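Local coordinates for protein octopine dehydrogenase (Pecten maximus, PDB 3C7A) that catalyses the NADH-dependent condensation of L-arginine with pyruvate to D-octopine, a reaction it can also run in reverse, at residues R30-F35 against E77-G82; A83-L88 against L111-P116; V211-L216 against R324-D329; L233-I238 against K304-P309. All coordinates share one frame; numbering follows the deposited sequence.

Interaction 1: residues R30-F35 against E77-G82; sequences RVLTLF and EIAISG. With NAD (nicotinamide-adenine-dinucleotide), chain B.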
# COMPACT_ATOMS: atom_id res chain seq x y z
N ARG A 30 16.39 15.85 2.14
CA ARG A 30 16.61 15.91 0.69
C ARG A 30 15.45 15.27 -0.08
O ARG A 30 14.94 14.22 0.32
CB ARG A 30 17.93 15.22 0.31
CG ARG A 30 19.16 15.82 0.98
CD ARG A 30 20.45 15.35 0.33
NE ARG A 30 20.83 13.99 0.73
CZ ARG A 30 21.40 13.67 1.89
NH1 ARG A 30 21.65 14.60 2.81
NH2 ARG A 30 21.71 12.40 2.15
N VAL A 31 15.03 15.91 -1.17
CA VAL A 31 13.90 15.42 -1.98
C VAL A 31 14.37 14.95 -3.37
O VAL A 31 15.10 15.66 -4.06
CB VAL A 31 12.79 16.51 -2.14
CG1 VAL A 31 11.60 15.97 -2.94
CG2 VAL A 31 12.31 17.00 -0.78
N LEU A 32 13.95 13.74 -3.74
CA LEU A 32 14.27 13.15 -5.05
C LEU A 32 13.00 12.74 -5.82
O LEU A 32 12.14 12.05 -5.27
CB LEU A 32 15.20 11.93 -4.88
CG LEU A 32 15.61 11.10 -6.11
CD1 LEU A 32 16.67 11.82 -6.94
CD2 LEU A 32 16.11 9.72 -5.70
N THR A 33 12.90 13.18 -7.08
CA THR A 33 11.81 12.77 -7.99
C THR A 33 12.33 12.51 -9.41
O THR A 33 13.14 13.27 -9.94
CB THR A 33 10.63 13.79 -8.01
OG1 THR A 33 9.73 13.47 -9.08
CG2 THR A 33 11.11 15.23 -8.17
N LEU A 34 11.84 11.43 -10.02
CA LEU A 34 12.34 10.97 -11.33
C LEU A 34 11.32 11.09 -12.48
O LEU A 34 11.54 10.53 -13.56
CB LEU A 34 12.84 9.52 -11.23
CG LEU A 34 13.95 9.16 -10.22
CD1 LEU A 34 14.04 7.64 -10.06
CD2 LEU A 34 15.30 9.74 -10.62
N PHE A 35 10.24 11.83 -12.26
CA PHE A 35 9.19 12.01 -13.28
C PHE A 35 9.51 13.20 -14.20
O PHE A 35 9.15 14.34 -13.91
CB PHE A 35 7.82 12.16 -12.61
CG PHE A 35 6.65 12.24 -13.58
CD1 PHE A 35 6.59 11.42 -14.71
CD2 PHE A 35 5.61 13.13 -13.34
CE1 PHE A 35 5.51 11.50 -15.59
CE2 PHE A 35 4.52 13.21 -14.22
CZ PHE A 35 4.48 12.39 -15.35
N GLU A 77 23.01 10.70 -6.89
CA GLU A 77 24.32 10.78 -6.22
C GLU A 77 24.33 11.82 -5.09
O GLU A 77 24.98 11.62 -4.06
CB GLU A 77 25.45 11.05 -7.22
CG GLU A 77 26.86 10.86 -6.65
CD GLU A 77 27.97 11.04 -7.68
OE1 GLU A 77 27.74 11.70 -8.72
OE2 GLU A 77 29.09 10.53 -7.44
N ILE A 78 23.61 12.92 -5.29
CA ILE A 78 23.47 13.97 -4.28
C ILE A 78 22.48 13.58 -3.17
O ILE A 78 22.74 13.80 -1.99
CB ILE A 78 23.07 15.33 -4.93
CG1 ILE A 78 24.16 15.80 -5.90
CG2 ILE A 78 22.80 16.40 -3.85
CD1 ILE A 78 23.73 16.92 -6.84
N ALA A 79 21.35 12.99 -3.57
CA ALA A 79 20.24 12.71 -2.65
C ALA A 79 20.44 11.50 -1.72
O ALA A 79 20.04 11.55 -0.55
CB ALA A 79 18.94 12.56 -3.44
N ILE A 80 21.05 10.44 -2.23
CA ILE A 80 21.16 9.16 -1.51
C ILE A 80 22.44 9.01 -0.67
O ILE A 80 22.42 8.36 0.39
CB ILE A 80 20.99 7.93 -2.47
CG1 ILE A 80 19.62 7.96 -3.17
CG2 ILE A 80 21.22 6.60 -1.74
CD1 ILE A 80 18.41 7.66 -2.27
N SER A 81 23.55 9.60 -1.12
CA SER A 81 24.85 9.44 -0.46
C SER A 81 24.88 9.97 0.98
O SER A 81 24.67 11.16 1.22
CB SER A 81 25.98 10.08 -1.28
OG SER A 81 26.17 9.39 -2.50
N GLY A 82 25.12 9.07 1.93
CA GLY A 82 25.23 9.42 3.35
C GLY A 82 23.93 9.43 4.15
O GLY A 82 23.92 9.79 5.33
PA NAD B . -0.42 10.93 -5.99
O1A NAD B . -1.40 10.54 -7.03
O2A NAD B . -0.68 12.30 -5.50
O5B NAD B . 1.08 10.81 -6.58
C5B NAD B . 1.46 11.44 -7.79
C4B NAD B . 2.98 11.39 -7.95
O4B NAD B . 3.39 10.11 -8.42
C3B NAD B . 3.51 12.39 -8.97
O3B NAD B . 3.89 13.61 -8.37
C2B NAD B . 4.70 11.69 -9.59
O2B NAD B . 5.90 11.99 -8.92
C1B NAD B . 4.38 10.21 -9.43
N9A NAD B . 3.87 9.71 -10.73
C8A NAD B . 2.56 9.72 -11.14
N7A NAD B . 2.50 9.19 -12.39
C5A NAD B . 3.74 8.84 -12.77
C6A NAD B . 4.23 8.25 -13.94
N6A NAD B . 3.44 8.19 -15.01
N1A NAD B . 5.58 8.00 -14.06
C2A NAD B . 6.44 8.32 -13.03
N3A NAD B . 5.95 8.90 -11.87
C4A NAD B . 4.62 9.16 -11.74
O3 NAD B . -0.46 9.84 -4.79
PN NAD B . -0.73 10.24 -3.25
O1N NAD B . -2.04 10.93 -3.17
O2N NAD B . 0.48 10.90 -2.71
O5D NAD B . -0.92 8.82 -2.51
C5D NAD B . 0.07 7.81 -2.50
C4D NAD B . -0.56 6.46 -2.14
O4D NAD B . -1.27 6.55 -0.90
C3D NAD B . -1.56 6.00 -3.19
O3D NAD B . -1.32 4.64 -3.49
C2D NAD B . -2.92 6.19 -2.55
O2D NAD B . -3.83 5.19 -2.96
C1D NAD B . -2.61 6.10 -1.05
N1N NAD B . -3.55 6.89 -0.21
C2N NAD B . -3.79 8.22 -0.44
C3N NAD B . -4.67 8.94 0.37
C7N NAD B . -4.74 10.44 0.27
O7N NAD B . -5.65 11.11 0.98
N7N NAD B . -3.84 11.13 -0.57
C4N NAD B . -5.31 8.29 1.42
C5N NAD B . -5.06 6.93 1.66
C6N NAD B . -4.18 6.25 0.83
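R30, on strand 27-32, reaches helix 76-80, where its NE donates to the carbonyl O of A79 at 2.9 Å with an N-H...O angle of 159°. The acceptor lies close to the guanidinium plane, whereas NE stands above the carbonyl plane of A79, 43° out of it. A second, weak bond runs from R30 NH2 to the same A79 O at 3.3 Å, so one oxygen takes two donors of one guanidinium. A bend at chi3 (-77°) sets NE beside this carbonyl. The carbonyls of I78 and S81 also approach, but at angles too poor for bonding. On its other branch, NH1 forms a salt bridge with E28. A leucine here would probably leave the A79 carbonyl without these donors and the E28 carboxylate without its charged mate. Within 77-82, S81 OG donates back to E77 O of the helix at 3.0 Å, on a lone pair in the carbonyl plane. Packing follows further along the strand, where L32 CB meets A79 CB at 4.1 Å. Beyond the strand, the adenine of NAD lies over one face of the F35 ring, with F35 CD1 3.5 Å from NAD C2A. The carbonyl oxygens of I78, A79 and S81 gather round the guanidinium, whose positive charge would probably be favoured among these partial negative charges, linking strand 27-32 of the NAD-binding domain to helix 76-80.

Interaction 2: residues A83-L88 against L111-P116; sequences ADVVIL and LIVGLP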
# COMPACT_ATOMS: atom_id res chain seq x y z
N ALA A 83 22.83 9.02 3.51
CA ALA A 83 21.50 9.05 4.14
C ALA A 83 21.30 7.93 5.17
O ALA A 83 21.71 6.79 4.95
CB ALA A 83 20.41 9.01 3.08
N ASP A 84 20.65 8.28 6.28
CA ASP A 84 20.35 7.33 7.36
C ASP A 84 18.99 6.63 7.18
O ASP A 84 18.80 5.49 7.62
CB ASP A 84 20.39 8.03 8.73
CG ASP A 84 21.77 8.60 9.06
OD1 ASP A 84 22.76 7.84 9.06
OD2 ASP A 84 21.85 9.82 9.36
N VAL A 85 18.04 7.33 6.55
CA VAL A 85 16.68 6.82 6.30
C VAL A 85 16.23 7.17 4.87
O VAL A 85 16.45 8.30 4.41
CB VAL A 85 15.64 7.38 7.32
CG1 VAL A 85 14.31 6.64 7.22
CG2 VAL A 85 16.15 7.33 8.75
N VAL A 86 15.60 6.22 4.18
CA VAL A 86 15.04 6.43 2.83
C VAL A 86 13.56 5.98 2.78
O VAL A 86 13.25 4.81 3.01
CB VAL A 86 15.85 5.68 1.73
CG1 VAL A 86 15.32 5.99 0.33
CG2 VAL A 86 17.34 6.02 1.81
N ILE A 87 12.66 6.92 2.46
CA ILE A 87 11.21 6.69 2.53
C ILE A 87 10.50 6.90 1.17
O ILE A 87 10.60 7.97 0.57
CB ILE A 87 10.52 7.58 3.61
CG1 ILE A 87 11.22 7.43 4.97
CG2 ILE A 87 9.02 7.26 3.72
CD1 ILE A 87 10.90 8.54 5.97
N LEU A 88 9.77 5.87 0.72
CA LEU A 88 9.04 5.91 -0.55
C LEU A 88 7.53 6.14 -0.37
O LEU A 88 6.84 5.32 0.25
CB LEU A 88 9.27 4.61 -1.35
CG LEU A 88 10.62 4.30 -2.01
CD1 LEU A 88 11.70 3.93 -0.99
CD2 LEU A 88 10.46 3.18 -3.02
N LEU A 111 18.11 2.39 6.63
CA LEU A 111 16.76 1.88 6.88
C LEU A 111 15.81 2.30 5.75
O LEU A 111 15.58 3.49 5.53
CB LEU A 111 16.24 2.38 8.24
CG LEU A 111 14.79 2.11 8.67
CD1 LEU A 111 14.57 0.64 9.03
CD2 LEU A 111 14.40 3.00 9.84
N ILE A 112 15.26 1.31 5.05
CA ILE A 112 14.38 1.54 3.89
C ILE A 112 12.90 1.31 4.25
O ILE A 112 12.54 0.24 4.74
CB ILE A 112 14.80 0.64 2.68
CG1 ILE A 112 16.30 0.84 2.37
CG2 ILE A 112 13.94 0.94 1.44
CD1 ILE A 112 16.89 -0.17 1.39
N VAL A 113 12.06 2.32 3.99
CA VAL A 113 10.66 2.34 4.45
C VAL A 113 9.63 2.51 3.31
O VAL A 113 9.81 3.35 2.42
CB VAL A 113 10.42 3.49 5.49
CG1 VAL A 113 9.03 3.38 6.13
CG2 VAL A 113 11.50 3.48 6.58
N GLY A 114 8.55 1.73 3.35
CA GLY A 114 7.43 1.87 2.41
C GLY A 114 6.18 2.45 3.05
O GLY A 114 5.61 1.85 3.97
N LEU A 115 5.75 3.62 2.57
CA LEU A 115 4.65 4.37 3.19
C LEU A 115 3.60 4.87 2.17
O LEU A 115 3.64 6.04 1.76
CB LEU A 115 5.22 5.54 4.01
CG LEU A 115 4.32 6.36 4.96
CD1 LEU A 115 4.12 5.65 6.30
CD2 LEU A 115 4.90 7.75 5.19
N PRO A 116 2.66 4.00 1.75
CA PRO A 116 2.51 2.58 2.08
C PRO A 116 3.23 1.64 1.10
O PRO A 116 3.53 2.02 -0.03
CB PRO A 116 0.99 2.37 2.00
CG PRO A 116 0.53 3.36 0.97
CD PRO A 116 1.57 4.46 0.86
O HOH W 1 4.65 4.37 -1.39
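Chi1 of I87 (-53°) sets CG1 anti to the carbonyl carbon, 4.1 Å from V113 CB; the two side chains, bridged partners on one face of the sheet, lie side by side. The same torsion leaves I87 CG2 anti to the backbone N, where it packs 4.2 Å from L115 CB. V85 shares this face, with its CG1 4.3 Å from V113 CG2. On the other face, L88 CD1 lies 3.9 Å from V113 O. The backbones run parallel, 16° apart, as neighbouring strands of a Rossmann-type sheet: strand 85-88, helix 95-102 and strand 111-114 form a beta-alpha-beta crossover. Their ladder alternates, V86 N donating to L111 O at 3.0 Å and V113 N to V86 O at 2.9 Å, followed by L88 N to V113 O and L115 N to L88 O. A weak bond from L111 N to D84 O precedes these four. Strand 3-8 pairs with strand 85-88 on its other edge, and strand 137-141 continues the sheet beyond strand 111-114. At the C-terminal end a water sits 2.9 Å from L88 O and is also within bonding distance of P116 O. P116 follows a cis peptide bond and touches NAD.

Interaction 3: residues V211-L216 against R324-D329; sequences VHPAIL and RYLTED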
# COMPACT_ATOMS: atom_id res chain seq x y z
N VAL A 211 -11.57 -6.88 -1.58
CA VAL A 211 -12.72 -6.04 -1.20
C VAL A 211 -13.38 -5.25 -2.35
O VAL A 211 -14.57 -5.40 -2.60
CB VAL A 211 -12.38 -5.10 0.01
CG1 VAL A 211 -13.51 -4.10 0.27
CG2 VAL A 211 -12.11 -5.91 1.27
N HIS A 212 -12.60 -4.42 -3.03
CA HIS A 212 -13.14 -3.58 -4.11
C HIS A 212 -13.57 -4.33 -5.38
O HIS A 212 -14.62 -4.01 -5.95
CB HIS A 212 -12.20 -2.41 -4.46
CG HIS A 212 -12.17 -1.33 -3.42
ND1 HIS A 212 -11.01 -0.68 -3.05
CD2 HIS A 212 -13.15 -0.79 -2.66
CE1 HIS A 212 -11.28 0.21 -2.12
NE2 HIS A 212 -12.58 0.17 -1.86
N PRO A 213 -12.77 -5.32 -5.84
CA PRO A 213 -13.22 -6.16 -6.96
C PRO A 213 -14.54 -6.91 -6.70
O PRO A 213 -15.30 -7.14 -7.64
CB PRO A 213 -12.07 -7.16 -7.13
CG PRO A 213 -10.88 -6.46 -6.58
CD PRO A 213 -11.41 -5.70 -5.40
N ALA A 214 -14.80 -7.28 -5.45
CA ALA A 214 -16.03 -8.00 -5.07
C ALA A 214 -17.28 -7.12 -5.12
O ALA A 214 -18.36 -7.59 -5.47
CB ALA A 214 -15.88 -8.63 -3.69
N ILE A 215 -17.12 -5.84 -4.77
CA ILE A 215 -18.23 -4.87 -4.78
C ILE A 215 -18.64 -4.51 -6.22
O ILE A 215 -19.84 -4.34 -6.50
CB ILE A 215 -17.88 -3.60 -3.95
CG1 ILE A 215 -17.79 -3.96 -2.46
CG2 ILE A 215 -18.91 -2.48 -4.17
CD1 ILE A 215 -17.12 -2.90 -1.59
N LEU A 216 -17.66 -4.41 -7.11
CA LEU A 216 -17.92 -4.15 -8.53
C LEU A 216 -18.57 -5.34 -9.24
O LEU A 216 -19.44 -5.16 -10.10
CB LEU A 216 -16.63 -3.74 -9.25
CG LEU A 216 -16.02 -2.36 -8.93
CD1 LEU A 216 -14.58 -2.29 -9.42
CD2 LEU A 216 -16.85 -1.22 -9.52
N ARG A 324 -8.32 3.11 -11.24
CA ARG A 324 -7.26 2.41 -10.54
C ARG A 324 -7.72 1.35 -9.55
O ARG A 324 -6.90 0.66 -8.96
CB ARG A 324 -6.28 3.40 -9.90
CG ARG A 324 -5.36 4.13 -10.88
CD ARG A 324 -4.36 5.03 -10.20
NE ARG A 324 -3.51 5.74 -11.16
CZ ARG A 324 -2.71 6.74 -10.82
NH1 ARG A 324 -1.99 7.38 -11.71
NH2 ARG A 324 -2.67 7.12 -9.58
N TYR A 325 -9.03 1.18 -9.43
CA TYR A 325 -9.60 0.13 -8.58
C TYR A 325 -9.14 -1.27 -8.98
O TYR A 325 -9.04 -2.17 -8.13
CB TYR A 325 -11.14 0.18 -8.59
CG TYR A 325 -11.76 1.31 -7.80
CD1 TYR A 325 -12.56 2.27 -8.44
CD2 TYR A 325 -11.57 1.43 -6.42
CE1 TYR A 325 -13.15 3.31 -7.73
CE2 TYR A 325 -12.16 2.47 -5.70
CZ TYR A 325 -12.95 3.41 -6.36
OH TYR A 325 -13.53 4.44 -5.66
N LEU A 326 -8.86 -1.46 -10.27
CA LEU A 326 -8.45 -2.77 -10.80
C LEU A 326 -7.02 -2.78 -11.33
O LEU A 326 -6.34 -3.81 -11.25
CB LEU A 326 -9.43 -3.24 -11.89
CG LEU A 326 -10.90 -3.48 -11.53
CD1 LEU A 326 -11.72 -3.72 -12.80
CD2 LEU A 326 -11.09 -4.64 -10.55
N THR A 327 -6.56 -1.65 -11.86
CA THR A 327 -5.22 -1.55 -12.46
C THR A 327 -4.07 -1.60 -11.44
O THR A 327 -2.92 -1.85 -11.81
CB THR A 327 -5.07 -0.30 -13.37
OG1 THR A 327 -5.36 0.88 -12.62
CG2 THR A 327 -6.01 -0.39 -14.57
N GLU A 328 -4.40 -1.37 -10.17
CA GLU A 328 -3.42 -1.47 -9.08
C GLU A 328 -3.69 -2.68 -8.16
O GLU A 328 -2.77 -3.44 -7.85
CB GLU A 328 -3.38 -0.18 -8.25
CG GLU A 328 -2.55 0.95 -8.87
CD GLU A 328 -1.16 1.08 -8.27
OE1 GLU A 328 -1.05 1.42 -7.07
OE2 GLU A 328 -0.17 0.87 -9.00
N ASP A 329 -4.95 -2.86 -7.76
CA ASP A 329 -5.33 -3.89 -6.78
C ASP A 329 -5.18 -5.34 -7.26
O ASP A 329 -5.12 -6.26 -6.44
CB ASP A 329 -6.75 -3.65 -6.26
CG ASP A 329 -6.86 -2.44 -5.35
OD1 ASP A 329 -5.84 -1.75 -5.12
OD2 ASP A 329 -7.98 -2.16 -4.85
O HOH W 2 -9.63 -3.91 -2.68
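H212 of helix 211-220 faces Y325 and D329 of the loop 324-329, and its side chain can be followed outward atom by atom. CB leaves the helix toward the loop, and chi1 of -73° turns CG anti to the carbonyl carbon. CG then lies 4.1 Å from Y325 CD2. Next along the ring, ND1 is 4.0 Å from Y325 CD2, which stands over one imidazole face, and 3.8 Å from D329 OD2, which lies at the ring edge near its plane. The carboxylate and imidazole planes differ by only 9°, yet the separation is too long for a hydrogen bond. Y325 completes a T-shaped stack, its edge toward the H212 face, with centroids 5.3 Å apart and planes at 68°. On the other branch of the ring, CD2 packs against F234. At the tip, NE2 is hydrogen-bonded to Y235 OH. H212 is the active-site histidine and binds pyruvate, so Y325 on a face, D329 at the edge and Y235 at NE2 bound the catalytic ring.

A water joins the backbone N of H212 to the carboxylate of D329: it accepts from H212 N at 3.0 Å and donates to D329 OD2 at 3.2 Å. In the apolar part of the contact, L216 CD1 packs 4.3 Å from Y325 CB and also meets L326 CD2, and P213 CB touches the same methyl. The loop runs between strand 316-319 and helix 330-344; L326 reaches A358 and I362 of helix 349-362, while E328 touches A92, F93 and Q118, the last a pyruvate-binding residue.

Interaction 4: residues L233-I238 against K304-P309; sequences LFYQGI and KGLVHP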
# COMPACT_ATOMS: atom_id res chain seq x y z
N LEU A 233 -25.52 3.85 -4.75
CA LEU A 233 -24.59 3.86 -3.63
C LEU A 233 -23.54 2.76 -3.79
O LEU A 233 -23.75 1.78 -4.50
CB LEU A 233 -25.34 3.68 -2.31
CG LEU A 233 -26.22 4.86 -1.87
CD1 LEU A 233 -27.35 4.37 -0.98
CD2 LEU A 233 -25.38 5.92 -1.16
N PHE A 234 -22.34 2.98 -3.04
CA PHE A 234 -21.20 2.12 -3.32
C PHE A 234 -21.01 1.08 -2.23
O PHE A 234 -21.60 -0.00 -2.28
CB PHE A 234 -19.93 2.96 -3.47
CG PHE A 234 -18.70 2.15 -3.80
CD1 PHE A 234 -18.48 1.69 -5.08
CD2 PHE A 234 -17.77 1.86 -2.81
CE1 PHE A 234 -17.35 0.95 -5.38
CE2 PHE A 234 -16.65 1.11 -3.10
CZ PHE A 234 -16.43 0.66 -4.39
N TYR A 235 -20.63 1.28 -0.94
CA TYR A 235 -20.59 0.35 0.20
C TYR A 235 -21.99 0.02 0.74
O TYR A 235 -22.26 -1.13 1.10
CB TYR A 235 -19.72 0.90 1.33
CG TYR A 235 -18.27 1.17 0.98
CD1 TYR A 235 -17.82 2.47 0.75
CD2 TYR A 235 -17.34 0.13 0.89
CE1 TYR A 235 -16.49 2.74 0.42
CE2 TYR A 235 -16.01 0.38 0.56
CZ TYR A 235 -15.59 1.69 0.33
OH TYR A 235 -14.27 1.94 0.02
N GLN A 236 -22.86 1.03 0.79
CA GLN A 236 -24.21 0.87 1.34
C GLN A 236 -25.23 0.31 0.33
O GLN A 236 -26.42 0.22 0.64
CB GLN A 236 -24.71 2.20 1.94
CG GLN A 236 -23.98 2.62 3.23
CD GLN A 236 -24.55 3.89 3.86
OE1 GLN A 236 -25.52 4.47 3.38
NE2 GLN A 236 -23.94 4.31 4.97
N GLY A 237 -24.75 -0.07 -0.85
CA GLY A 237 -25.62 -0.59 -1.91
C GLY A 237 -25.53 -2.09 -2.18
O GLY A 237 -26.16 -2.59 -3.12
N ILE A 238 -24.77 -2.81 -1.37
CA ILE A 238 -24.57 -4.26 -1.53
C ILE A 238 -25.81 -5.09 -1.18
O ILE A 238 -26.68 -4.64 -0.43
CB ILE A 238 -23.35 -4.78 -0.71
CG1 ILE A 238 -23.51 -4.46 0.78
CG2 ILE A 238 -22.04 -4.21 -1.27
CD1 ILE A 238 -22.73 -5.38 1.71
N LYS A 304 -21.47 7.28 4.44
CA LYS A 304 -22.64 8.07 4.03
C LYS A 304 -22.40 8.87 2.75
O LYS A 304 -21.52 9.74 2.69
CB LYS A 304 -23.06 9.01 5.18
CG LYS A 304 -24.30 9.85 4.91
CD LYS A 304 -24.45 10.94 5.96
CE LYS A 304 -25.69 11.80 5.71
NZ LYS A 304 -26.96 11.09 6.01
N GLY A 305 -23.18 8.57 1.71
CA GLY A 305 -23.21 9.35 0.47
C GLY A 305 -22.19 9.01 -0.61
O GLY A 305 -22.04 9.77 -1.57
N LEU A 306 -21.50 7.88 -0.47
CA LEU A 306 -20.46 7.48 -1.42
C LEU A 306 -21.02 6.61 -2.56
O LEU A 306 -21.71 5.62 -2.30
CB LEU A 306 -19.31 6.76 -0.70
CG LEU A 306 -18.74 7.38 0.59
CD1 LEU A 306 -17.76 6.44 1.27
CD2 LEU A 306 -18.09 8.74 0.34
N VAL A 307 -20.71 6.98 -3.81
CA VAL A 307 -21.31 6.35 -5.00
C VAL A 307 -20.29 5.78 -6.01
O VAL A 307 -19.09 6.05 -5.92
CB VAL A 307 -22.28 7.32 -5.75
CG1 VAL A 307 -23.51 7.62 -4.91
CG2 VAL A 307 -21.56 8.60 -6.17
N HIS A 308 -20.81 4.99 -6.96
CA HIS A 308 -20.03 4.42 -8.07
C HIS A 308 -19.54 5.48 -9.07
O HIS A 308 -20.18 6.52 -9.22
CB HIS A 308 -20.87 3.38 -8.82
CG HIS A 308 -20.90 2.02 -8.18
ND1 HIS A 308 -21.82 1.67 -7.21
CD2 HIS A 308 -20.14 0.93 -8.39
CE1 HIS A 308 -21.61 0.42 -6.85
NE2 HIS A 308 -20.59 -0.06 -7.55
N PRO A 309 -18.41 5.22 -9.76
CA PRO A 309 -18.00 6.06 -10.89
C PRO A 309 -18.78 5.75 -12.17
O PRO A 309 -18.88 4.58 -12.57
CB PRO A 309 -16.51 5.73 -11.05
CG PRO A 309 -16.37 4.35 -10.53
CD PRO A 309 -17.44 4.13 -9.50
O HOH W 3 -21.91 4.09 0.42
O HOH W 4 -26.08 7.31 2.36
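L306 O is gripped twice: it accepts from F234 N at 2.8 Å, with an N-H...O angle of 135° and the donor tilted from the carbonyl plane, and from a water 3.1 Å away from L306 O. That water in turn accepts from Q236 N at 3.2 Å, so the Q236 amide is linked to L306 O through the water. A second water donates to Q236 OE1 at 3.1 Å and accepts from G305 N at 3.2 Å, while Q236 NE2 makes a weak bond to N300 O. H308 ND1 is held less firmly, by a weak bond to L233 O at 3.3 Å and another to P232 O.

Around these bonds the rings pack. F234 has CG anti to the backbone N (chi1 -179°), and its CD1 stands over the centre of the H308 ring in a T-shaped pair with planes at 65°. An alanine in place of H308 would probably open a gap beside F234 CD1 and W220 and leave L233 O without its imidazole donor. L306 CD1 touches the edge of the Y235 ring, 4.0 Å from Y235 CD1, and Y303 stacks on that tyrosine. Together with a single backbone bridge, L233 with V307, these contacts join two irregular loops of the alpha-helical domain, and the first of these loops places the Y235 hydroxyl on the catalytic histidine, H212.

Interactions 1 and 2 both reach the same mixed sheet, in its parallel Rossmann-type part, and touch, R30 NH2 lying 3.8 Å from A83 CB. Interaction 2 is the buried one, carried by regular backbone bonds and aliphatic packing; interaction 1 is partly buried and relies on a charged side chain on backbone carbonyls. Interactions 3 and 4 lie across the chain's centre in the helical domain, also only partly buried; they have no ladder and rely more on T-shaped rings, with waters joining their segments. They meet through H212 and I215 against F234 and Y235, and 233-238 with 304-309 is nested inside the loop closed by 211-216 with 324-329. The centres of interactions 2 and 3 are 27 Å apart.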